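Local atomic coordinates of benzoylformate decarboxylase (Mycobacterium smegmatis, PDB entry 4Q9D), a protein that belongs to the thiamine pyrophosphate-dependent enzyme family and carries a magnesium ion in its C-terminal cofactor-binding domain. Residues L364-S378 against D425-F437. Residues are numbered along the deposited sequence; the frame is centred on the assembly and turned at random.
Sequences LSNVKPDDAAVVMES and DRTVVATIGDGSF. With MG (magnesium ion), chain F; FMT (formic acid), chain H.
Two neighbouring parallel strands, 373-377 and 428-433, pair in the sheet of the C-terminal thiamine pyrophosphate-binding domain. Six backbone hydrogen bonds join the segments, from Ala373 N to Thr427 O (2.9 Å) through to Gly433 N on Glu377 O (2.8 Å). On one sheet face, helix 357-367 packs through Leu364. Leu364 CD1 presses on Thr431 CG2 at 3.5 Å, a tight pair, while Leu364 CD2 meets Val429 CG1. Thr431 OG1 sits between backbone N and carbonyl carbon (chi1 63°). That turns CG2 to Leu364 and brings Thr431 OG1 within 3.3 Å of Met376 SD; the Thr431 hydroxyl is hydrogen-bonded to Tyr361 OH. On the other face, Val375 CG2 touches Val428 CG1 at 3.8 Å. Further along, Glu377 CB meets Ile432 CD1, and Glu377 CG lies 3.6 Å from Ser436 CB. The Glu377 carboxylate is held by the backbone N atoms of Gly406 and Gly408. At the opposite end of the strands, Ala373 CB lies over the centre of one face of the Arg426 guanidinium, which also forms a salt bridge with Asp419. Water bridges Asp371 O and Arg426 NH1. Past Gly433 the chain enters the metal site. Asp434 OD1 binds magnesium at 2.3 Å; Asn461 OD1, Glu463 backbone O, a water and formic acid O2 also bind it. The ladder's last bond immediately precedes Asp434, so the pairing probably helps position this site, and buried Glu377 has both carboxylate oxygens satisfied.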
loop_
_atom_site.group_PDB
_atom_site.type_symbol
_atom_site.label_atom_id
_atom_site.label_comp_id
_atom_site.label_asym_id
_atom_site.label_seq_id
_atom_site.Cartn_x
_atom_site.Cartn_y
_atom_site.Cartn_z
ATOM N N LEU B 364 -22.040 -25.443 34.269
ATOM C CA LEU B 364 -22.610 -25.075 32.958
ATOM C C LEU B 364 -23.074 -26.312 32.196
ATOM O O LEU B 364 -24.165 -26.330 31.599
ATOM C CB LEU B 364 -21.571 -24.348 32.104
ATOM C CG LEU B 364 -21.373 -22.858 32.268
ATOM C CD1 LEU B 364 -20.200 -22.495 31.364
ATOM C CD2 LEU B 364 -22.634 -22.132 31.816
ATOM N N SER B 365 -22.244 -27.356 32.206
ATOM C CA SER B 365 -22.619 -28.574 31.477
ATOM C C SER B 365 -23.873 -29.225 32.064
ATOM O O SER B 365 -24.669 -29.830 31.339
ATOM C CB SER B 365 -21.479 -29.587 31.451
ATOM O OG SER B 365 -21.254 -30.083 32.750
ATOM N N ASN B 366 -24.076 -29.087 33.368
ATOM C CA ASN B 366 -25.313 -29.633 33.957
ATOM C C ASN B 366 -26.571 -28.922 33.494
ATOM O O ASN B 366 -27.641 -29.536 33.432
ATOM C CB ASN B 366 -25.260 -29.587 35.483
ATOM C CG ASN B 366 -24.199 -30.496 36.052
ATOM O OD1 ASN B 366 -23.811 -31.485 35.430
ATOM N ND2 ASN B 366 -23.703 -30.150 37.232
ATOM N N VAL B 367 -26.469 -27.620 33.204
ATOM C CA VAL B 367 -27.681 -26.856 32.839
ATOM C C VAL B 367 -27.771 -26.422 31.364
ATOM O O VAL B 367 -28.832 -26.020 30.894
ATOM C CB VAL B 367 -27.893 -25.623 33.755
ATOM C CG1 VAL B 367 -27.807 -26.032 35.223
ATOM C CG2 VAL B 367 -26.851 -24.586 33.479
ATOM N N LYS B 368 -26.663 -26.472 30.636
ATOM C CA LYS B 368 -26.698 -26.041 29.241
ATOM C C LYS B 368 -27.697 -26.833 28.388
ATOM O O LYS B 368 -27.633 -28.066 28.314
ATOM C CB LYS B 368 -25.294 -26.114 28.620
ATOM C CG LYS B 368 -25.288 -25.786 27.156
ATOM C CD LYS B 368 -23.870 -25.746 26.626
ATOM C CE LYS B 368 -23.338 -27.146 26.431
ATOM N NZ LYS B 368 -24.018 -27.750 25.258
ATOM N N PRO B 369 -28.636 -26.136 27.729
ATOM C CA PRO B 369 -29.508 -26.872 26.807
ATOM C C PRO B 369 -28.658 -27.554 25.740
ATOM O O PRO B 369 -27.607 -27.049 25.317
ATOM C CB PRO B 369 -30.379 -25.772 26.180
ATOM C CG PRO B 369 -30.366 -24.691 27.151
ATOM C CD PRO B 369 -28.997 -24.719 27.811
ATOM N N ASP B 370 -29.124 -28.717 25.306
ATOM C CA ASP B 370 -28.405 -29.523 24.351
ATOM C C ASP B 370 -28.163 -28.791 23.002
ATOM O O ASP B 370 -27.128 -28.981 22.370
ATOM C CB ASP B 370 -29.135 -30.867 24.180
ATOM C CG ASP B 370 -28.397 -31.823 23.251
ATOM O OD1 ASP B 370 -28.937 -32.115 22.154
ATOM O OD2 ASP B 370 -27.276 -32.274 23.611
ATOM N N ASP B 371 -29.101 -27.948 22.581
ATOM C CA ASP B 371 -29.003 -27.248 21.298
ATOM C C ASP B 371 -28.448 -25.827 21.431
ATOM O O ASP B 371 -28.517 -25.064 20.483
ATOM C CB ASP B 371 -30.373 -27.172 20.609
ATOM C CG ASP B 371 -31.395 -26.405 21.436
ATOM O OD1 ASP B 371 -31.093 -26.098 22.617
ATOM O OD2 ASP B 371 -32.503 -26.112 20.922
ATOM N N ALA B 372 -27.921 -25.465 22.599
ATOM C CA ALA B 372 -27.347 -24.136 22.784
ATOM C C ALA B 372 -26.076 -23.933 21.948
ATOM O O ALA B 372 -25.343 -24.881 21.663
ATOM C CB ALA B 372 -27.058 -23.872 24.273
ATOM N N ALA B 373 -25.814 -22.690 21.558
ATOM C CA ALA B 373 -24.529 -22.357 20.933
ATOM C C ALA B 373 -23.577 -21.890 22.027
ATOM O O ALA B 373 -23.975 -21.217 22.985
ATOM C CB ALA B 373 -24.705 -21.272 19.877
ATOM N N VAL B 374 -22.315 -22.251 21.897
ATOM C CA VAL B 374 -21.327 -21.791 22.850
ATOM C C VAL B 374 -20.406 -20.778 22.157
ATOM O O VAL B 374 -19.916 -21.056 21.060
ATOM C CB VAL B 374 -20.493 -22.978 23.412
ATOM C CG1 VAL B 374 -19.249 -22.460 24.175
ATOM C CG2 VAL B 374 -21.365 -23.845 24.338
ATOM N N VAL B 375 -20.190 -19.612 22.784
ATOM C CA VAL B 375 -19.170 -18.656 22.317
ATOM C C VAL B 375 -18.054 -18.621 23.357
ATOM O O VAL B 375 -18.329 -18.471 24.545
ATOM C CB VAL B 375 -19.745 -17.228 22.122
ATOM C CG1 VAL B 375 -18.630 -16.254 21.757
ATOM C CG2 VAL B 375 -20.805 -17.236 21.041
ATOM N N MET B 376 -16.800 -18.758 22.924
ATOM C CA MET B 376 -15.697 -18.913 23.874
ATOM C C MET B 376 -14.705 -17.771 23.750
ATOM O O MET B 376 -14.224 -17.485 22.657
ATOM C CB MET B 376 -14.931 -20.224 23.594
ATOM C CG MET B 376 -13.635 -20.368 24.437
ATOM S SD MET B 376 -14.037 -20.568 26.214
ATOM C CE MET B 376 -12.544 -21.400 26.791
ATOM N N GLU B 377 -14.382 -17.151 24.879
ATOM C CA GLU B 377 -13.368 -16.106 24.938
ATOM C C GLU B 377 -12.763 -16.085 26.337
ATOM O O GLU B 377 -12.990 -15.153 27.107
ATOM C CB GLU B 377 -13.976 -14.745 24.603
ATOM C CG GLU B 377 -12.951 -13.666 24.291
ATOM C CD GLU B 377 -13.487 -12.607 23.349
ATOM O OE1 GLU B 377 -13.770 -11.483 23.815
ATOM O OE2 GLU B 377 -13.624 -12.897 22.142
ATOM N N SER B 378 -12.043 -17.144 26.682
ATOM C CA SER B 378 -11.451 -17.276 28.006
ATOM C C SER B 378 -10.287 -18.237 27.883
ATOM O O SER B 378 -10.433 -19.440 28.097
ATOM C CB SER B 378 -12.477 -17.807 29.006
ATOM O OG SER B 378 -11.904 -17.959 30.294
ATOM N N ASP B 425 -34.463 -21.269 17.224
ATOM C CA ASP B 425 -34.772 -20.928 18.610
ATOM C C ASP B 425 -33.769 -21.633 19.520
ATOM O O ASP B 425 -33.883 -22.821 19.763
ATOM C CB ASP B 425 -36.213 -21.373 18.927
ATOM C CG ASP B 425 -36.586 -21.242 20.410
ATOM O OD1 ASP B 425 -36.015 -20.409 21.138
ATOM O OD2 ASP B 425 -37.492 -21.981 20.849
ATOM N N ARG B 426 -32.770 -20.909 20.015
ATOM C CA ARG B 426 -31.794 -21.526 20.902
ATOM C C ARG B 426 -31.164 -20.428 21.701
ATOM O O ARG B 426 -31.364 -19.224 21.418
ATOM C CB ARG B 426 -30.729 -22.301 20.118
ATOM C CG ARG B 426 -29.728 -21.411 19.399
ATOM C CD ARG B 426 -28.647 -22.207 18.675
ATOM N NE ARG B 426 -27.921 -21.318 17.785
ATOM C CZ ARG B 426 -26.922 -21.687 16.994
ATOM N NH1 ARG B 426 -26.516 -22.948 16.956
ATOM N NH2 ARG B 426 -26.326 -20.783 16.236
ATOM N N THR B 427 -30.421 -20.845 22.712
ATOM C CA THR B 427 -29.747 -19.912 23.577
ATOM C C THR B 427 -28.272 -19.880 23.210
ATOM O O THR B 427 -27.698 -20.878 22.759
ATOM C CB THR B 427 -29.966 -20.247 25.081
ATOM O OG1 THR B 427 -31.359 -20.142 25.384
ATOM C CG2 THR B 427 -29.225 -19.254 25.988
ATOM N N VAL B 428 -27.687 -18.699 23.352
ATOM C CA VAL B 428 -26.251 -18.534 23.203
ATOM C C VAL B 428 -25.650 -18.394 24.589
ATOM O O VAL B 428 -26.060 -17.529 25.383
ATOM C CB VAL B 428 -25.887 -17.288 22.361
ATOM C CG1 VAL B 428 -24.343 -17.090 22.345
ATOM C CG2 VAL B 428 -26.410 -17.450 20.957
ATOM N N VAL B 429 -24.693 -19.263 24.881
ATOM C CA VAL B 429 -23.966 -19.208 26.142
ATOM C C VAL B 429 -22.527 -18.806 25.824
ATOM O O VAL B 429 -21.816 -19.497 25.097
ATOM C CB VAL B 429 -23.987 -20.574 26.846
ATOM C CG1 VAL B 429 -23.099 -20.547 28.130
ATOM C CG2 VAL B 429 -25.441 -20.976 27.139
ATOM N N ALA B 430 -22.113 -17.674 26.366
ATOM C CA ALA B 430 -20.807 -17.124 26.077
ATOM C C ALA B 430 -20.013 -17.140 27.359
ATOM O O ALA B 430 -20.415 -16.530 28.347
ATOM C CB ALA B 430 -20.942 -15.658 25.521
ATOM N N THR B 431 -18.889 -17.841 27.356
ATOM C CA THR B 431 -18.036 -17.844 28.532
ATOM C C THR B 431 -16.832 -16.953 28.246
ATOM O O THR B 431 -16.005 -17.264 27.380
ATOM C CB THR B 431 -17.612 -19.283 28.941
ATOM O OG1 THR B 431 -16.824 -19.856 27.894
ATOM C CG2 THR B 431 -18.869 -20.163 29.180
ATOM N N ILE B 432 -16.740 -15.847 28.976
ATOM C CA ILE B 432 -15.792 -14.778 28.653
ATOM C C ILE B 432 -14.936 -14.429 29.873
ATOM O O ILE B 432 -15.475 -14.233 30.971
ATOM C CB ILE B 432 -16.565 -13.481 28.221
ATOM C CG1 ILE B 432 -17.676 -13.807 27.220
ATOM C CG2 ILE B 432 -15.612 -12.442 27.568
ATOM C CD1 ILE B 432 -17.135 -14.244 25.836
ATOM N N GLY B 433 -13.619 -14.335 29.707
ATOM C CA GLY B 433 -12.770 -13.871 30.807
ATOM C C GLY B 433 -13.098 -12.408 31.159
ATOM O O GLY B 433 -13.655 -11.676 30.332
ATOM N N ASP B 434 -12.747 -11.954 32.365
ATOM C CA ASP B 434 -13.105 -10.594 32.779
ATOM C C ASP B 434 -12.344 -9.531 31.988
ATOM O O ASP B 434 -12.882 -8.462 31.732
ATOM C CB ASP B 434 -12.995 -10.370 34.323
ATOM C CG ASP B 434 -11.659 -10.838 34.921
ATOM O OD1 ASP B 434 -10.874 -11.524 34.256
ATOM O OD2 ASP B 434 -11.389 -10.534 36.088
ATOM N N GLY B 435 -11.093 -9.807 31.625
ATOM C CA GLY B 435 -10.340 -8.881 30.783
ATOM C C GLY B 435 -10.952 -8.791 29.383
ATOM O O GLY B 435 -11.197 -7.699 28.860
ATOM N N SER B 436 -11.192 -9.948 28.781
ATOM C CA SER B 436 -11.829 -10.042 27.479
ATOM C C SER B 436 -13.172 -9.354 27.447
ATOM O O SER B 436 -13.508 -8.694 26.464
ATOM C CB SER B 436 -12.014 -11.514 27.073
ATOM O OG SER B 436 -10.732 -12.123 26.901
ATOM N N PHE B 437 -13.941 -9.509 28.522
ATOM C CA PHE B 437 -15.262 -8.894 28.608
ATOM C C PHE B 437 -15.224 -7.366 28.455
ATOM O O PHE B 437 -16.167 -6.788 27.929
ATOM C CB PHE B 437 -15.950 -9.246 29.932
ATOM C CG PHE B 437 -17.441 -9.050 29.909
ATOM C CD1 PHE B 437 -18.254 -9.862 29.110
ATOM C CD2 PHE B 437 -18.040 -8.078 30.703
ATOM C CE1 PHE B 437 -19.647 -9.684 29.089
ATOM C CE2 PHE B 437 -19.422 -7.888 30.677
ATOM C CZ PHE B 437 -20.222 -8.682 29.861
HETATM MG MG MG F . -9.228 -13.100 33.893
HETATM C C FMT H . -9.311 -12.916 30.413
HETATM O O1 FMT H . -9.812 -12.478 29.383
HETATM O O2 FMT H . -9.267 -12.271 31.452
HETATM O O HOH W 1 -30.676 -23.500 23.609
HETATM O O HOH W 2 -27.330 -25.362 18.187
HETATM O O HOH W 3 -34.378 -24.682 21.820
HETATM O O HOH W 4 -10.979 -14.753 33.708
#